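PDB 4JHM: mandelate racemase / muconate lactonizing enzyme, C-terminal domain protein from Pseudovibrio sp. JE062, which is of unknown function but belongs to the enolase superfamily, pairing an alpha+beta N-terminal domain with a C-terminal domain of the TIM-barrel type. Local coordinates for residues H167-V171 / Y172-V176; Q205-K208 / M209-M213; F286-A289 / A290-K294. All blocks are in the same frame, centred on the assembly; numbering follows the deposited sequence.

Contact 1: H167-V171 / Y172-V176; sequences HCYCV and YDKDV
The carboxylate of Asp175 reaches back to the loop residues Cys168, Tyr169 and Cys170, which precede its own helix. Asp175 OD1 takes a weak hydrogen bond from Tyr169 N at 2.9 Å and another weak one from Cys170 N at 3.1 Å. The second carboxylate oxygen, Asp175 OD2, lies 3.1 Å from Cys168 SG and is hydrogen-bonded to Tyr201 OH. Asp175 CG stands anti to its carbonyl carbon (chi1 -68°), which turns the carboxylate toward these loop amides.

Asp175 OD1 also sits at the edge of the Tyr169 ring, 3.4 Å from Tyr169 CD2. Ring and carboxylate are nearly coplanar. Lys174 covers one face of the ring: its CE makes a CH-pi contact 4.0 Å from the ring centroid, over the face but nearer its margin than its centre. The lysine chain bends at chi3, and its NZ forms a salt bridge with Asp28.

All this happens where strand 163-167 gives way to helix 172-186, at a beta-to-alpha turn of the C-terminal domain. Asp175 N is hydrogen-bonded to Val171 O, at 3.0 Å, as the chain enters the helix.

Further out, Tyr169 OH makes a weak hydrogen bond to Asp144 O.

Contact 2: Q205-K208 / M209-M213; sequences QAMK and MAKWM
Residues 205-208 and 209-213 are successive turns of one alpha helix, joined by four i to i+4 backbone bonds. Met209 N bonds to Gln205 O at 2.9 Å. Ala210 N bonds to Ala206 O at 3.0 Å. Lys211 N meets Met207 O at 3.1 Å with an N-H...O angle of 171°. Trp212 N bonds to Lys208 O at 3.2 Å.

The side-chain contact between the turns is Met207 with Lys211, four residues on. Met207 is a selenomethionine. Its CG lies 4.1 Å from Lys211 CE, and its SE is the same 4.1 Å from Lys211 NZ. The two chains cross at a slant. Met207 CG points away from its own backbone N (chi1 -179°), and bends at chi2 and chi3 bring the selenium round to the lysine end. Lys211 starts close over the preceding turn, with CG 3.4 Å from Met207 O, then runs extended until it bends at chi4. Ala210 CB is 3.4 Å from Ala206 O.

The helix belongs to a beta-alpha-beta unit between strands 192-196 and 220-222. Ala206, Met207 and Ala210 pack on Leu236 of helix 230-239, while Met209 and Met213 lean on Leu195 of strand 192-196.

Lys208 NZ hydrogen-bonds Asn217 OD1 of the second subunit, and Lys211 NZ makes a long, weak ion pair with Asp241 of that subunit, on which Met207 also packs. Apolar side chains therefore face strand 192-196 and helix 230-239, while Met207, Lys208 and Lys211 reach the second subunit, so that Met207 has a share in both.

Contact 3: F286-A289 / A290-K294; sequences FAIA and AGHSK
Phe286 to Gly291 form the last turns of helix 279-291, with Ala290 N bonded to Phe286 O at 2.8 Å and Gly291 N to Ala287 O at 3.1 Å, before the chain leaves the helix in a Schellman motif. Ser293, with positive phi, is its C-prime residue. The motif is closed by Lys294 N to Ala289 O, 3.1 Å, and Ser293 N to Ala290 O, 2.7 Å.

Ala289 O also accepts a hydrogen bond from His292 N, which makes a second, weak one to Ile288 O. Two donors thus grip Ala289 O, from opposite faces of its carbonyl plane and both well out of that plane.

Ala289 CB lies beside the returning chain, 3.3 Å from Lys294 O. Ala290 CB lies over the previous turn, near Ala287 O. His292 CG stands beside its own backbone N (chi1 -79°), and this puts the imidazole edge at the helix end: His292 CD2 is 3.3 Å from Ile288 O, which lies near the ring plane. CD2 also touches Ile288 CG2 at 4.2 Å.

Ile288 and His292 both pack on helix 254-262. Gly291 O makes a weak hydrogen bond to Thr258 OG1 of the third subunit, on which Ile288 and His292 also pack. Lys294 NZ is bonded to Trp266 O. The chain reversal lets Lys294 N and Ser293 N serve late carbonyls without i+4 bonds.

Contacts 1 and 2 are neighbours, with centres 12 Å apart. They meet where helix 172-186 packs on helix 203-215. There Tyr172 spans Gln205, Lys208 and Met209: its OH is 3.1 Å from Lys208 CG. Met209 CE also touches Val176 CG2 at 3.8 Å. Tyr201 bridges them too, hydrogen-bonded to Asp175 and in contact with Met209. Contact 3 stands apart, its nearest atoms about 18 Å from contact 1 and about 15 Å from contact 2. All three belong to the C-terminal domain. Contacts 2 and 3 each face other subunits, whereas no other chain of the assembly touches the segments of contact 1.

Contact 1: H167-V171 / Y172-V176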
ATOM      1  N   HIS A 167      -4.778 -12.774  36.098  1.00 77.85           N
ATOM      2  CA  HIS A 167      -4.758 -11.324  36.206  1.00 80.06           C
ATOM      3  C   HIS A 167      -3.539 -10.980  37.038  1.00 81.22           C
ATOM      4  O   HIS A 167      -3.233 -11.666  38.015  1.00 83.25           O
ATOM      5  CB  HIS A 167      -6.041 -10.770  36.821  1.00 80.04           C
ATOM      6  CG  HIS A 167      -7.166 -10.657  35.843  1.00 84.49           C
ATOM      7  ND1 HIS A 167      -8.271 -11.481  35.874  1.00 90.39           N
ATOM      8  CD2 HIS A 167      -7.346  -9.831  34.785  1.00 87.01           C
ATOM      9  CE1 HIS A 167      -9.088 -11.158  34.889  1.00 87.93           C
ATOM     10  NE2 HIS A 167      -8.550 -10.160  34.212  1.00 89.12           N
ATOM     11  N   CYS A 168      -2.828  -9.937  36.630  1.00 84.33           N
ATOM     12  CA  CYS A 168      -1.521  -9.652  37.196  1.00 83.09           C
ATOM     13  C   CYS A 168      -1.405  -8.217  37.691  1.00 81.71           C
ATOM     14  O   CYS A 168      -2.385  -7.471  37.734  1.00 78.93           O
ATOM     15  CB  CYS A 168      -0.438  -9.938  36.155  1.00 80.17           C
ATOM     16  SG  CYS A 168      -0.574  -8.930  34.664  1.00 93.47           S
ATOM     17  N   TYR A 169      -0.187  -7.844  38.066  1.00 82.37           N
ATOM     18  CA  TYR A 169       0.086  -6.522  38.596  1.00 85.36           C
ATOM     19  C   TYR A 169      -0.006  -5.462  37.504  1.00 83.95           C
ATOM     20  O   TYR A 169      -0.227  -4.288  37.790  1.00 82.64           O
ATOM     21  CB  TYR A 169       1.467  -6.510  39.253  1.00 88.15           C
ATOM     22  CG  TYR A 169       1.639  -7.618  40.271  1.00 92.17           C
ATOM     23  CD1 TYR A 169       1.182  -7.465  41.572  1.00 94.17           C
ATOM     24  CD2 TYR A 169       2.238  -8.825  39.927  1.00 91.95           C
ATOM     25  CE1 TYR A 169       1.325  -8.476  42.506  1.00 98.15           C
ATOM     26  CE2 TYR A 169       2.386  -9.842  40.856  1.00 93.00           C
ATOM     27  CZ  TYR A 169       1.928  -9.661  42.144  1.00 95.79           C
ATOM     28  OH  TYR A 169       2.066 -10.662  43.080  1.00 91.63           O
ATOM     29  N   CYS A 170       0.141  -5.884  36.252  1.00 80.31           N
ATOM     30  CA  CYS A 170       0.136  -4.957  35.127  1.00 77.64           C
ATOM     31  C   CYS A 170       1.313  -3.991  35.234  1.00 74.77           C
ATOM     32  O   CYS A 170       1.241  -2.843  34.797  1.00 69.60           O
ATOM     33  CB  CYS A 170      -1.192  -4.207  35.056  1.00 82.04           C
ATOM     34  SG  CYS A 170      -2.598  -5.322  34.870  1.00 77.84           S
ATOM     35  N   VAL A 171       2.394  -4.491  35.827  1.00 75.82           N
ATOM     36  CA  VAL A 171       3.664  -3.790  35.912  1.00 73.65           C
ATOM     37  C   VAL A 171       4.745  -4.770  35.444  1.00 75.05           C
ATOM     38  O   VAL A 171       5.206  -5.621  36.206  1.00 75.25           O
ATOM     39  CB  VAL A 171       3.941  -3.315  37.355  1.00 75.08           C
ATOM     40  CG1 VAL A 171       5.356  -2.773  37.490  1.00 72.95           C
ATOM     41  CG2 VAL A 171       2.919  -2.267  37.772  1.00 71.64           C
ATOM     42  N   TYR A 172       5.122  -4.660  34.176  1.00 74.34           N
ATOM     43  CA  TYR A 172       6.090  -5.563  33.560  1.00 71.19           C
ATOM     44  C   TYR A 172       7.044  -6.228  34.559  1.00 75.72           C
ATOM     45  O   TYR A 172       7.174  -7.447  34.576  1.00 79.66           O
ATOM     46  CB  TYR A 172       6.893  -4.811  32.492  1.00 71.77           C
ATOM     47  CG  TYR A 172       7.880  -5.682  31.758  1.00 69.52           C
ATOM     48  CD1 TYR A 172       7.453  -6.781  31.029  1.00 67.54           C
ATOM     49  CD2 TYR A 172       9.235  -5.404  31.786  1.00 70.47           C
ATOM     50  CE1 TYR A 172       8.352  -7.585  30.356  1.00 71.39           C
ATOM     51  CE2 TYR A 172      10.143  -6.206  31.119  1.00 72.11           C
ATOM     52  CZ  TYR A 172       9.695  -7.294  30.408  1.00 73.70           C
ATOM     53  OH  TYR A 172      10.593  -8.095  29.746  1.00 79.77           O
ATOM     54  N   ASP A 173       7.708  -5.433  35.390  1.00 81.25           N
ATOM     55  CA  ASP A 173       8.725  -5.963  36.305  1.00 88.42           C
ATOM     56  C   ASP A 173       8.182  -7.014  37.270  1.00 83.36           C
ATOM     57  O   ASP A 173       8.740  -8.108  37.376  1.00 79.96           O
ATOM     58  CB  ASP A 173       9.375  -4.825  37.084  1.00 95.85           C
ATOM     59  CG  ASP A 173      10.054  -3.826  36.177  1.00104.57           C
ATOM     60  OD1 ASP A 173      11.015  -4.217  35.476  1.00102.26           O
ATOM     61  OD2 ASP A 173       9.617  -2.655  36.157  1.00110.02           O
ATOM     62  N   LYS A 174       7.100  -6.684  37.969  1.00 79.85           N
ATOM     63  CA  LYS A 174       6.463  -7.630  38.888  1.00 81.07           C
ATOM     64  C   LYS A 174       5.809  -8.788  38.128  1.00 79.17           C
ATOM     65  O   LYS A 174       5.878  -9.943  38.552  1.00 81.57           O
ATOM     66  CB  LYS A 174       5.435  -6.910  39.762  1.00 82.08           C
ATOM     67  CG  LYS A 174       6.052  -5.865  40.683  1.00 84.90           C
ATOM     68  CD  LYS A 174       5.003  -4.982  41.339  1.00 83.19           C
ATOM     69  CE  LYS A 174       4.272  -5.714  42.453  1.00 86.95           C
ATOM     70  NZ  LYS A 174       3.241  -4.854  43.098  1.00 90.91           N
ATOM     71  N   ASP A 175       5.191  -8.479  36.995  1.00 74.51           N
ATOM     72  CA  ASP A 175       4.575  -9.504  36.159  1.00 72.38           C
ATOM     73  C   ASP A 175       5.593 -10.520  35.648  1.00 74.43           C
ATOM     74  O   ASP A 175       5.256 -11.678  35.415  1.00 72.17           O
ATOM     75  CB  ASP A 175       3.862  -8.860  34.978  1.00 70.21           C
ATOM     76  CG  ASP A 175       2.644  -8.065  35.396  1.00 71.76           C
ATOM     77  OD1 ASP A 175       2.254  -8.139  36.578  1.00 82.09           O
ATOM     78  OD2 ASP A 175       2.072  -7.367  34.539  1.00 66.48           O
ATOM     79  N   VAL A 176       6.837 -10.089  35.469  1.00 77.85           N
ATOM     80  CA  VAL A 176       7.881 -10.987  34.984  1.00 80.98           C
ATOM     81  C   VAL A 176       8.300 -11.972  36.074  1.00 82.31           C
ATOM     82  O   VAL A 176       8.594 -13.132  35.790  1.00 79.01           O
ATOM     83  CB  VAL A 176       9.115 -10.210  34.480  1.00 81.21           C
ATOM     84  CG1 VAL A 176      10.335 -11.118  34.417  1.00 81.79           C
ATOM     85  CG2 VAL A 176       8.838  -9.599  33.113  1.00 77.67           C
TER

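Contact 2: Q205-K208 / M209-M213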
ATOM      1  N   GLN A 205       7.688  -3.127  26.393  1.00 67.42           N
ATOM      2  CA  GLN A 205       7.380  -4.158  27.374  1.00 67.43           C
ATOM      3  C   GLN A 205       6.444  -5.198  26.769  1.00 67.87           C
ATOM      4  O   GLN A 205       6.627  -6.399  26.956  1.00 78.21           O
ATOM      5  CB  GLN A 205       6.750  -3.528  28.625  1.00 69.01           C
ATOM      6  CG  GLN A 205       7.732  -2.700  29.442  1.00 72.24           C
ATOM      7  CD  GLN A 205       7.069  -1.792  30.464  1.00 73.93           C
ATOM      8  OE1 GLN A 205       5.879  -1.917  30.766  1.00 71.55           O
ATOM      9  NE2 GLN A 205       7.846  -0.864  31.006  1.00 78.59           N
ATOM     10  N   ALA A 206       5.441  -4.729  26.038  1.00 66.37           N
ATOM     11  CA  ALA A 206       4.469  -5.617  25.430  1.00 63.87           C
ATOM     12  C   ALA A 206       5.181  -6.612  24.536  1.00 61.58           C
ATOM     13  O   ALA A 206       4.935  -7.810  24.613  1.00 61.41           O
ATOM     14  CB  ALA A 206       3.457  -4.819  24.628  1.00 69.52           C
HETATM   15  N   MSE A 207       6.075  -6.109  23.694  1.00 62.99           N
HETATM   16  CA  MSE A 207       6.814  -6.966  22.772  1.00 63.12           C
HETATM   17  C   MSE A 207       7.716  -7.907  23.517  1.00 59.49           C
HETATM   18  O   MSE A 207       7.894  -9.046  23.117  1.00 62.74           O
HETATM   19  CB  MSE A 207       7.629  -6.120  21.803  1.00 65.07           C
HETATM   20  CG  MSE A 207       8.396  -7.003  20.818  1.00 70.48           C
HETATM   21 SE   MSE A 207       7.171  -7.956  19.601  1.00 75.03          SE
HETATM   22  CE  MSE A 207       6.809  -6.457  18.382  1.00 67.50           C
ATOM     23  N   LYS A 208       8.299  -7.450  24.613  1.00 61.41           N
ATOM     24  CA  LYS A 208       9.208  -8.289  25.371  1.00 62.96           C
ATOM     25  C   LYS A 208       8.463  -9.487  25.966  1.00 65.03           C
ATOM     26  O   LYS A 208       8.929 -10.626  25.894  1.00 61.74           O
ATOM     27  CB  LYS A 208       9.872  -7.473  26.477  1.00 67.27           C
ATOM     28  CG  LYS A 208      11.311  -7.867  26.750  1.00 72.97           C
ATOM     29  CD  LYS A 208      12.292  -6.950  26.041  1.00 77.63           C
ATOM     30  CE  LYS A 208      12.473  -5.643  26.797  1.00 81.79           C
ATOM     31  NZ  LYS A 208      13.701  -4.916  26.362  1.00 86.02           N
HETATM   32  N   MSE A 209       7.299  -9.221  26.550  1.00 68.93           N
HETATM   33  CA  MSE A 209       6.502 -10.262  27.200  1.00 71.21           C
HETATM   34  C   MSE A 209       5.963 -11.235  26.196  1.00 67.68           C
HETATM   35  O   MSE A 209       5.887 -12.435  26.464  1.00 62.03           O
HETATM   36  CB  MSE A 209       5.336  -9.616  27.944  1.00 72.55           C
HETATM   37  CG  MSE A 209       4.347 -10.640  28.501  1.00 78.06           C
HETATM   38 SE   MSE A 209       5.069 -11.602  30.070  1.00 85.77          SE
HETATM   39  CE  MSE A 209       5.615 -10.071  31.179  1.00 76.16           C
ATOM     40  N   ALA A 210       5.578 -10.724  25.030  1.00 67.39           N
ATOM     41  CA  ALA A 210       4.966 -11.550  23.990  1.00 64.61           C
ATOM     42  C   ALA A 210       5.967 -12.562  23.451  1.00 66.54           C
ATOM     43  O   ALA A 210       5.657 -13.751  23.333  1.00 64.66           O
ATOM     44  CB  ALA A 210       4.438 -10.675  22.869  1.00 60.81           C
ATOM     45  N   LYS A 211       7.168 -12.081  23.134  1.00 64.00           N
ATOM     46  CA  LYS A 211       8.257 -12.941  22.695  1.00 63.04           C
ATOM     47  C   LYS A 211       8.534 -14.023  23.730  1.00 62.15           C
ATOM     48  O   LYS A 211       8.779 -15.174  23.387  1.00 67.01           O
ATOM     49  CB  LYS A 211       9.528 -12.128  22.446  1.00 62.72           C
ATOM     50  CG  LYS A 211       9.504 -11.304  21.170  1.00 62.49           C
ATOM     51  CD  LYS A 211      10.917 -10.982  20.712  1.00 71.73           C
ATOM     52  CE  LYS A 211      10.944  -9.937  19.600  1.00 76.57           C
ATOM     53  NZ  LYS A 211      10.230 -10.353  18.361  1.00 72.54           N
ATOM     54  N   TRP A 212       8.489 -13.653  25.003  1.00 63.09           N
ATOM     55  CA  TRP A 212       8.689 -14.620  26.069  1.00 64.44           C
ATOM     56  C   TRP A 212       7.529 -15.610  26.149  1.00 64.96           C
ATOM     57  O   TRP A 212       7.743 -16.817  26.260  1.00 67.84           O
ATOM     58  CB  TRP A 212       8.867 -13.910  27.406  1.00 65.47           C
ATOM     59  CG  TRP A 212       9.133 -14.847  28.540  1.00 70.44           C
ATOM     60  CD1 TRP A 212      10.345 -15.152  29.086  1.00 71.44           C
ATOM     61  CD2 TRP A 212       8.160 -15.610  29.266  1.00 70.99           C
ATOM     62  NE1 TRP A 212      10.187 -16.055  30.109  1.00 76.04           N
ATOM     63  CE2 TRP A 212       8.855 -16.350  30.240  1.00 71.90           C
ATOM     64  CE3 TRP A 212       6.769 -15.736  29.187  1.00 66.07           C
ATOM     65  CZ2 TRP A 212       8.208 -17.203  31.123  1.00 72.35           C
ATOM     66  CZ3 TRP A 212       6.128 -16.584  30.064  1.00 64.68           C
ATOM     67  CH2 TRP A 212       6.847 -17.310  31.018  1.00 71.57           C
HETATM   68  N   MSE A 213       6.302 -15.101  26.094  1.00 63.54           N
HETATM   69  CA  MSE A 213       5.119 -15.960  26.161  1.00 62.03           C
HETATM   70  C   MSE A 213       5.115 -16.857  24.959  1.00 64.46           C
HETATM   71  O   MSE A 213       4.640 -17.992  25.032  1.00 64.39           O
HETATM   72  CB  MSE A 213       3.840 -15.125  26.224  1.00 59.71           C
HETATM   73  CG  MSE A 213       3.640 -14.565  27.627  1.00 61.00           C
HETATM   74 SE   MSE A 213       2.155 -13.276  27.683  1.00 66.98          SE
HETATM   75  CE  MSE A 213       0.700 -14.455  27.073  1.00 64.85           C
TER

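Contact 3: F286-A289 / A290-K294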
ATOM      1  N   PHE A 286     -19.355 -12.610  15.889  1.00 63.14           N
ATOM      2  CA  PHE A 286     -18.945 -13.986  15.629  1.00 62.89           C
ATOM      3  C   PHE A 286     -18.889 -14.226  14.131  1.00 63.89           C
ATOM      4  O   PHE A 286     -17.870 -14.674  13.596  1.00 57.79           O
ATOM      5  CB  PHE A 286     -19.938 -14.975  16.254  1.00 67.60           C
ATOM      6  CG  PHE A 286     -19.517 -15.500  17.598  1.00 66.86           C
ATOM      7  CD1 PHE A 286     -18.660 -16.584  17.692  1.00 68.51           C
ATOM      8  CD2 PHE A 286     -19.984 -14.924  18.761  1.00 65.21           C
ATOM      9  CE1 PHE A 286     -18.270 -17.076  18.922  1.00 68.11           C
ATOM     10  CE2 PHE A 286     -19.602 -15.416  19.993  1.00 69.33           C
ATOM     11  CZ  PHE A 286     -18.746 -16.495  20.075  1.00 65.07           C
ATOM     12  N   ALA A 287     -19.999 -13.928  13.460  1.00 67.21           N
ATOM     13  CA  ALA A 287     -20.092 -14.090  12.014  1.00 69.42           C
ATOM     14  C   ALA A 287     -18.983 -13.315  11.321  1.00 66.51           C
ATOM     15  O   ALA A 287     -18.402 -13.784  10.345  1.00 66.67           O
ATOM     16  CB  ALA A 287     -21.450 -13.623  11.514  1.00 71.04           C
ATOM     17  N   ILE A 288     -18.686 -12.129  11.839  1.00 65.43           N
ATOM     18  CA  ILE A 288     -17.669 -11.272  11.244  1.00 63.91           C
ATOM     19  C   ILE A 288     -16.277 -11.878  11.410  1.00 60.78           C
ATOM     20  O   ILE A 288     -15.486 -11.902  10.461  1.00 64.51           O
ATOM     21  CB  ILE A 288     -17.731  -9.851  11.834  1.00 61.99           C
ATOM     22  CG1 ILE A 288     -19.045  -9.186  11.413  1.00 64.96           C
ATOM     23  CG2 ILE A 288     -16.544  -9.019  11.370  1.00 59.47           C
ATOM     24  CD1 ILE A 288     -19.333  -7.873  12.111  1.00 69.45           C
ATOM     25  N   ALA A 289     -15.986 -12.382  12.606  1.00 53.57           N
ATOM     26  CA  ALA A 289     -14.727 -13.086  12.847  1.00 51.18           C
ATOM     27  C   ALA A 289     -14.626 -14.292  11.934  1.00 52.36           C
ATOM     28  O   ALA A 289     -13.594 -14.528  11.317  1.00 50.06           O
ATOM     29  CB  ALA A 289     -14.626 -13.526  14.294  1.00 50.03           C
ATOM     30  N   ALA A 290     -15.709 -15.058  11.853  1.00 59.92           N
ATOM     31  CA  ALA A 290     -15.765 -16.214  10.964  1.00 61.60           C
ATOM     32  C   ALA A 290     -15.197 -15.855   9.592  1.00 60.94           C
ATOM     33  O   ALA A 290     -14.251 -16.480   9.118  1.00 56.74           O
ATOM     34  CB  ALA A 290     -17.199 -16.706  10.835  1.00 61.88           C
ATOM     35  N   GLY A 291     -15.769 -14.828   8.972  1.00 62.88           N
ATOM     36  CA  GLY A 291     -15.335 -14.383   7.649  1.00 68.80           C
ATOM     37  C   GLY A 291     -13.877 -13.959   7.602  1.00 67.81           C
ATOM     38  O   GLY A 291     -13.279 -13.892   6.531  1.00 66.26           O
ATOM     39  N   HIS A 292     -13.307 -13.662   8.766  1.00 67.05           N
ATOM     40  CA  HIS A 292     -11.887 -13.339   8.862  1.00 65.45           C
ATOM     41  C   HIS A 292     -11.068 -14.533   9.355  1.00 62.45           C
ATOM     42  O   HIS A 292      -9.891 -14.388   9.671  1.00 56.15           O
ATOM     43  CB  HIS A 292     -11.677 -12.138   9.791  1.00 64.94           C
ATOM     44  CG  HIS A 292     -11.980 -10.819   9.149  1.00 64.02           C
ATOM     45  ND1 HIS A 292     -11.083 -10.168   8.328  1.00 59.24           N
ATOM     46  CD2 HIS A 292     -13.078 -10.028   9.209  1.00 66.45           C
ATOM     47  CE1 HIS A 292     -11.618  -9.035   7.909  1.00 62.00           C
ATOM     48  NE2 HIS A 292     -12.828  -8.928   8.427  1.00 62.23           N
ATOM     49  N   SER A 293     -11.699 -15.703   9.424  1.00 62.34           N
ATOM     50  CA  SER A 293     -11.021 -16.941   9.803  1.00 59.77           C
ATOM     51  C   SER A 293     -10.423 -16.884  11.206  1.00 59.11           C
ATOM     52  O   SER A 293      -9.332 -17.411  11.446  1.00 57.45           O
ATOM     53  CB  SER A 293      -9.919 -17.275   8.792  1.00 65.90           C
ATOM     54  OG  SER A 293     -10.429 -17.328   7.468  1.00 73.47           O
ATOM     55  N   LYS A 294     -11.140 -16.261  12.136  1.00 54.72           N
ATOM     56  CA  LYS A 294     -10.660 -16.146  13.500  1.00 53.69           C
ATOM     57  C   LYS A 294     -11.777 -16.374  14.512  1.00 58.97           C
ATOM     58  O   LYS A 294     -12.960 -16.368  14.165  1.00 60.52           O
ATOM     59  CB  LYS A 294     -10.022 -14.771  13.734  1.00 56.54           C
ATOM     60  CG  LYS A 294      -9.034 -14.359  12.661  1.00 56.39           C
ATOM     61  CD  LYS A 294      -7.982 -13.382  13.154  1.00 56.57           C
ATOM     62  CE  LYS A 294      -7.311 -12.708  11.966  1.00 63.40           C
ATOM     63  NZ  LYS A 294      -5.965 -12.152  12.265  1.00 66.01           N
TER